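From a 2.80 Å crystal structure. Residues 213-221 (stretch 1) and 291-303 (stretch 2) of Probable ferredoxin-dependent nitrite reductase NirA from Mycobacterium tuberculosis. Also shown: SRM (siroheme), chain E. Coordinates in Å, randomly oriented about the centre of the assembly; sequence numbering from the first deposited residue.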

# COMPACT_ATOMS: atom_id res chain seq x y z
N ALA A 213 19.49 5.44 3.57
CA ALA A 213 19.27 4.19 4.27
C ALA A 213 18.92 4.36 5.75
O ALA A 213 18.56 3.38 6.40
CB ALA A 213 20.49 3.29 4.11
N ASP A 214 19.02 5.57 6.30
CA ASP A 214 18.69 5.78 7.72
C ASP A 214 17.89 7.06 7.89
O ASP A 214 18.45 8.17 7.96
CB ASP A 214 19.97 5.80 8.57
CG ASP A 214 19.71 5.93 10.08
OD1 ASP A 214 18.53 5.97 10.51
OD2 ASP A 214 20.70 5.99 10.84
N LEU A 215 16.57 6.87 7.94
CA LEU A 215 15.62 7.97 8.10
C LEU A 215 14.88 7.82 9.44
O LEU A 215 14.90 6.75 10.07
CB LEU A 215 14.63 8.00 6.92
CG LEU A 215 15.15 7.73 5.51
CD1 LEU A 215 14.02 7.83 4.52
CD2 LEU A 215 16.24 8.68 5.12
N PRO A 216 14.25 8.91 9.90
CA PRO A 216 13.43 8.90 11.11
C PRO A 216 12.42 7.76 11.15
O PRO A 216 12.11 7.25 12.24
CB PRO A 216 12.69 10.24 11.04
CG PRO A 216 13.58 11.14 10.25
CD PRO A 216 14.33 10.26 9.30
N ARG A 217 11.88 7.40 9.98
CA ARG A 217 11.00 6.25 9.85
C ARG A 217 10.85 5.83 8.39
O ARG A 217 11.62 6.26 7.52
CB ARG A 217 9.63 6.59 10.44
CG ARG A 217 9.35 5.90 11.75
CD ARG A 217 7.83 5.82 11.98
NE ARG A 217 7.47 4.81 12.96
CZ ARG A 217 7.59 3.51 12.77
NH1 ARG A 217 8.07 3.01 11.63
NH2 ARG A 217 7.24 2.69 13.75
N LYS A 218 9.85 4.97 8.13
CA LYS A 218 9.47 4.60 6.77
C LYS A 218 9.00 5.83 5.98
O LYS A 218 8.48 6.80 6.56
CB LYS A 218 8.39 3.50 6.79
CG LYS A 218 7.04 3.90 7.36
CD LYS A 218 5.96 2.86 7.08
CE LYS A 218 5.77 1.85 8.22
NZ LYS A 218 4.83 0.75 7.84
N TYR A 219 9.20 5.75 4.66
CA TYR A 219 9.00 6.87 3.73
C TYR A 219 8.38 6.40 2.42
O TYR A 219 8.98 5.65 1.66
CB TYR A 219 10.35 7.49 3.44
CG TYR A 219 10.36 8.77 2.63
CD1 TYR A 219 10.06 9.97 3.22
CD2 TYR A 219 10.75 8.78 1.30
CE1 TYR A 219 10.11 11.15 2.51
CE2 TYR A 219 10.81 9.95 0.58
CZ TYR A 219 10.50 11.15 1.19
OH TYR A 219 10.55 12.35 0.50
N LYS A 220 7.17 6.87 2.16
CA LYS A 220 6.34 6.38 1.08
C LYS A 220 6.19 7.43 -0.02
O LYS A 220 5.85 8.60 0.25
CB LYS A 220 4.96 5.99 1.62
CG LYS A 220 4.97 4.70 2.39
CD LYS A 220 3.64 4.41 3.08
CE LYS A 220 3.69 3.01 3.73
NZ LYS A 220 2.63 2.74 4.74
N THR A 221 6.37 6.98 -1.26
CA THR A 221 6.40 7.85 -2.41
C THR A 221 5.42 7.39 -3.50
O THR A 221 5.29 6.17 -3.78
CB THR A 221 7.84 7.97 -2.95
OG1 THR A 221 8.66 8.59 -1.95
CG2 THR A 221 7.90 8.78 -4.22
N TYR A 291 15.71 16.81 9.51
CA TYR A 291 14.81 17.54 10.42
C TYR A 291 13.62 16.72 10.97
O TYR A 291 12.86 17.21 11.82
CB TYR A 291 14.26 18.78 9.71
CG TYR A 291 15.25 19.92 9.49
CD1 TYR A 291 16.19 19.87 8.45
CD2 TYR A 291 15.19 21.08 10.29
CE1 TYR A 291 17.07 20.94 8.24
CE2 TYR A 291 16.06 22.14 10.09
CZ TYR A 291 17.00 22.07 9.07
OH TYR A 291 17.85 23.13 8.88
N GLY A 292 13.42 15.49 10.48
CA GLY A 292 12.40 14.62 11.03
C GLY A 292 12.70 14.21 12.47
O GLY A 292 13.86 14.04 12.85
N TYR A 293 11.65 14.03 13.26
CA TYR A 293 11.79 13.69 14.68
C TYR A 293 12.29 12.25 14.86
O TYR A 293 11.89 11.37 14.11
CB TYR A 293 10.45 13.89 15.39
CG TYR A 293 9.84 15.26 15.19
CD1 TYR A 293 10.63 16.40 15.07
CD2 TYR A 293 8.46 15.43 15.14
CE1 TYR A 293 10.07 17.67 14.89
CE2 TYR A 293 7.88 16.71 14.98
CZ TYR A 293 8.70 17.83 14.85
OH TYR A 293 8.15 19.09 14.68
N ARG A 294 13.17 12.04 15.84
CA ARG A 294 13.77 10.71 16.08
C ARG A 294 13.77 10.36 17.59
O ARG A 294 14.67 9.67 18.10
CB ARG A 294 15.19 10.63 15.48
CG ARG A 294 15.29 11.06 14.00
CD ARG A 294 16.72 11.13 13.48
NE ARG A 294 17.16 9.85 12.92
CZ ARG A 294 17.53 9.64 11.65
NH1 ARG A 294 17.55 10.63 10.75
NH2 ARG A 294 17.92 8.42 11.28
N ARG A 295 12.71 10.81 18.27
CA ARG A 295 12.56 10.66 19.70
C ARG A 295 11.44 9.66 20.05
O ARG A 295 11.73 8.55 20.50
CB ARG A 295 12.27 12.04 20.30
CG ARG A 295 12.16 12.05 21.81
CD ARG A 295 11.91 13.46 22.29
NE ARG A 295 10.58 13.93 21.90
CZ ARG A 295 9.46 13.67 22.58
NH1 ARG A 295 9.48 12.93 23.68
NH2 ARG A 295 8.30 14.16 22.14
N LEU A 296 10.18 10.05 19.85
CA LEU A 296 9.06 9.12 20.00
C LEU A 296 8.90 8.31 18.71
O LEU A 296 8.76 8.88 17.62
CB LEU A 296 7.74 9.86 20.31
CG LEU A 296 7.62 10.58 21.67
CD1 LEU A 296 6.30 11.37 21.81
CD2 LEU A 296 7.80 9.61 22.83
N ARG A 297 8.89 6.99 18.84
CA ARG A 297 8.70 6.06 17.71
C ARG A 297 7.39 6.29 16.96
O ARG A 297 7.36 6.16 15.75
CB ARG A 297 8.71 4.62 18.21
CG ARG A 297 9.22 3.65 17.21
CD ARG A 297 10.73 3.72 17.14
NE ARG A 297 11.26 3.03 15.96
CZ ARG A 297 11.41 3.58 14.75
NH1 ARG A 297 11.04 4.84 14.50
NH2 ARG A 297 11.92 2.86 13.77
N ALA A 298 6.33 6.62 17.68
CA ALA A 298 5.05 6.94 17.05
C ALA A 298 4.87 8.44 16.76
O ALA A 298 3.75 8.88 16.48
CB ALA A 298 3.91 6.45 17.93
N LYS A 299 5.94 9.23 16.86
CA LYS A 299 5.88 10.65 16.50
C LYS A 299 7.11 11.00 15.64
O LYS A 299 7.68 12.10 15.76
CB LYS A 299 5.81 11.52 17.77
CG LYS A 299 5.36 13.00 17.58
CD LYS A 299 6.04 13.90 18.66
CE LYS A 299 6.03 15.39 18.34
NZ LYS A 299 4.94 16.12 19.03
N ALA A 300 7.47 10.06 14.76
CA ALA A 300 8.69 10.14 13.96
C ALA A 300 8.44 10.49 12.49
O ALA A 300 9.34 10.98 11.81
CB ALA A 300 9.45 8.82 14.07
N ARG A 301 7.22 10.27 12.01
CA ARG A 301 6.92 10.35 10.58
C ARG A 301 6.79 11.77 10.06
O ARG A 301 6.45 12.70 10.80
CB ARG A 301 5.64 9.57 10.29
CG ARG A 301 5.81 8.13 10.64
CD ARG A 301 5.05 7.23 9.76
NE ARG A 301 5.37 7.40 8.36
CZ ARG A 301 4.81 6.67 7.40
NH1 ARG A 301 3.96 5.71 7.72
NH2 ARG A 301 5.12 6.87 6.13
N LEU A 302 7.02 11.92 8.76
CA LEU A 302 7.09 13.23 8.15
C LEU A 302 5.81 14.05 8.35
O LEU A 302 5.88 15.27 8.53
CB LEU A 302 7.41 13.10 6.67
CG LEU A 302 7.58 14.41 5.89
CD1 LEU A 302 8.66 15.26 6.55
CD2 LEU A 302 7.91 14.14 4.43
N LYS A 303 4.65 13.40 8.33
CA LYS A 303 3.37 14.10 8.53
C LYS A 303 3.38 15.05 9.75
O LYS A 303 2.78 16.13 9.72
CB LYS A 303 2.20 13.09 8.62
CG LYS A 303 2.34 11.99 9.68
CD LYS A 303 1.08 11.08 9.74
CE LYS A 303 0.94 10.37 11.10
NZ LYS A 303 -0.18 9.40 11.18
FE SRM E . 1.87 -1.70 6.40
CHA SRM E . 3.29 -2.58 9.38
CHB SRM E . 1.00 -4.89 5.88
CHC SRM E . 0.56 -0.85 3.54
CHD SRM E . 0.76 1.26 7.80
NA SRM E . 2.27 -3.42 7.33
C1A SRM E . 2.97 -3.61 8.47
C2A SRM E . 3.39 -5.03 8.69
CMA SRM E . 4.80 -5.22 8.23
CDA SRM E . 3.13 -5.50 10.10
CEA SRM E . 4.28 -5.62 11.05
O3A SRM E . 4.91 -4.60 11.36
O4A SRM E . 4.59 -6.72 11.54
C3A SRM E . 2.43 -5.74 7.79
CAA SRM E . 3.00 -6.90 7.06
CBA SRM E . 2.73 -8.06 7.99
CCA SRM E . 2.51 -9.32 7.22
O1A SRM E . 1.84 -9.28 6.16
O2A SRM E . 3.03 -10.38 7.65
C4A SRM E . 1.88 -4.64 6.94
NB SRM E . 1.09 -2.73 4.92
C1B SRM E . 0.82 -4.03 4.80
C2B SRM E . 0.35 -4.46 3.44
CMB SRM E . 0.91 -5.78 2.98
CDB SRM E . -1.13 -4.58 3.50
CEB SRM E . -1.85 -5.01 2.27
O3B SRM E . -2.44 -6.10 2.19
O4B SRM E . -1.83 -4.23 1.31
C3B SRM E . 0.78 -3.25 2.64
CAB SRM E . 2.21 -3.39 2.16
CBB SRM E . 2.48 -2.58 0.94
CCB SRM E . 3.95 -2.56 0.64
O1B SRM E . 4.41 -3.26 -0.26
O2B SRM E . 4.72 -1.83 1.26
C4B SRM E . 0.82 -2.21 3.72
NC SRM E . 0.78 -0.20 5.84
C1C SRM E . 0.48 0.09 4.56
C2C SRM E . -0.28 1.24 4.41
CDC SRM E . -1.02 1.75 3.22
CEC SRM E . -0.36 2.58 2.20
O3C SRM E . 0.88 2.72 2.21
O4C SRM E . -1.11 3.11 1.37
C3C SRM E . -0.24 1.79 5.66
CAC SRM E . -0.95 3.09 5.90
CBC SRM E . -0.41 4.37 5.31
CCC SRM E . 0.74 4.86 6.17
O1C SRM E . 1.84 4.25 6.18
O2C SRM E . 0.53 5.88 6.87
C4C SRM E . 0.45 0.95 6.48
ND SRM E . 2.29 -0.69 8.11
C1D SRM E . 1.58 0.37 8.52
C2D SRM E . 1.75 0.52 9.91
CAD SRM E . 1.66 1.87 10.60
CBD SRM E . 2.92 2.67 10.78
CCD SRM E . 2.93 4.06 11.34
O1D SRM E . 3.30 4.97 10.56
O2D SRM E . 2.58 4.30 12.52
C3D SRM E . 2.59 -0.50 10.31
CDD SRM E . 3.40 -0.50 11.58
CED SRM E . 4.68 0.30 11.74
O3D SRM E . 5.24 0.81 10.78
O4D SRM E . 5.19 0.48 12.86
C4D SRM E . 2.92 -1.24 9.19

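This is a mainly polar contact between two largely loop segments, in which three arginines of stretch 2 reach over to stretch 1 and a buried proline packs against the backbone of stretch 2 and the Arg294 guanidinium. It buries 632 Å², both sides summed.

Arg294 holds the start of stretch 1. Its CA-to-CB bond points sideways, but the long side chain brings the guanidinium across. NH2 of Arg294 forms a salt bridge with OD1 of Asp214 at 2.6 Å, and the carboxylate lies at the guanidinium edge, near its plane. NH2 of Arg294 also gives a weak hydrogen bond to the backbone O of Asp214, at 3.4 Å. One face of the same guanidinium is covered by Pro216, whose CD is 3.6 Å from Arg294 NH1. The edge thus serves the charge, while a flat face accepts an apolar ring.

Pro216 is buried and loses 106 Å² to stretch 2. Its CB lies 3.4 Å from Tyr293 O and 3.5 Å from Ala300 O. Its CG is 3.8 Å from the CA of Gly292. Glycine suits this place: an ideal CB there would be 2.6 Å from Pro216 CG, a clash. Gly292 is also where the backbone leaves the preceding helix.

The CA-to-CB bond of Arg217 points toward stretch 2. Its NE donates a hydrogen bond to the backbone O of Arg297 at 3.1 Å. Its guanidinium lies flat on that of Arg297, with centres 4.3 Å apart and planes at 18°. The two groups carry like charges, with Arg217 NE 3.9 Å from Arg297 NH1, so the stack brings no charge pairing of its own. Arg297 NH1 returns a weak hydrogen bond to Pro216 O at 3.5 Å. The aliphatic part of Arg217 packs as well: CG is 3.7 Å from Ala300 CB, and CD is 3.3 Å from Arg301 CG. The CA-to-CB bond of Ala300 points toward stretch 1, and its CB meets this aliphatic part.

Arg301 is buried and links the contact to the siroheme. Its NH1 donates a hydrogen bond to SRM O1D at 3.0 Å, with a nearly straight angle of 174°. Lys218 CD lies over one face of the guanidinium, 3.5 Å from Arg301 NH1. Lys220 CD sits near its plane, 4.2 Å from Arg301 NH2. The positive Arg301 guanidinium thus meets a siroheme carboxylate, which suits its charge.

One apolar pair adds to the contact: Leu302 CD2 meets the edge of the Tyr219 ring, 4.2 Å from Tyr219 CE1.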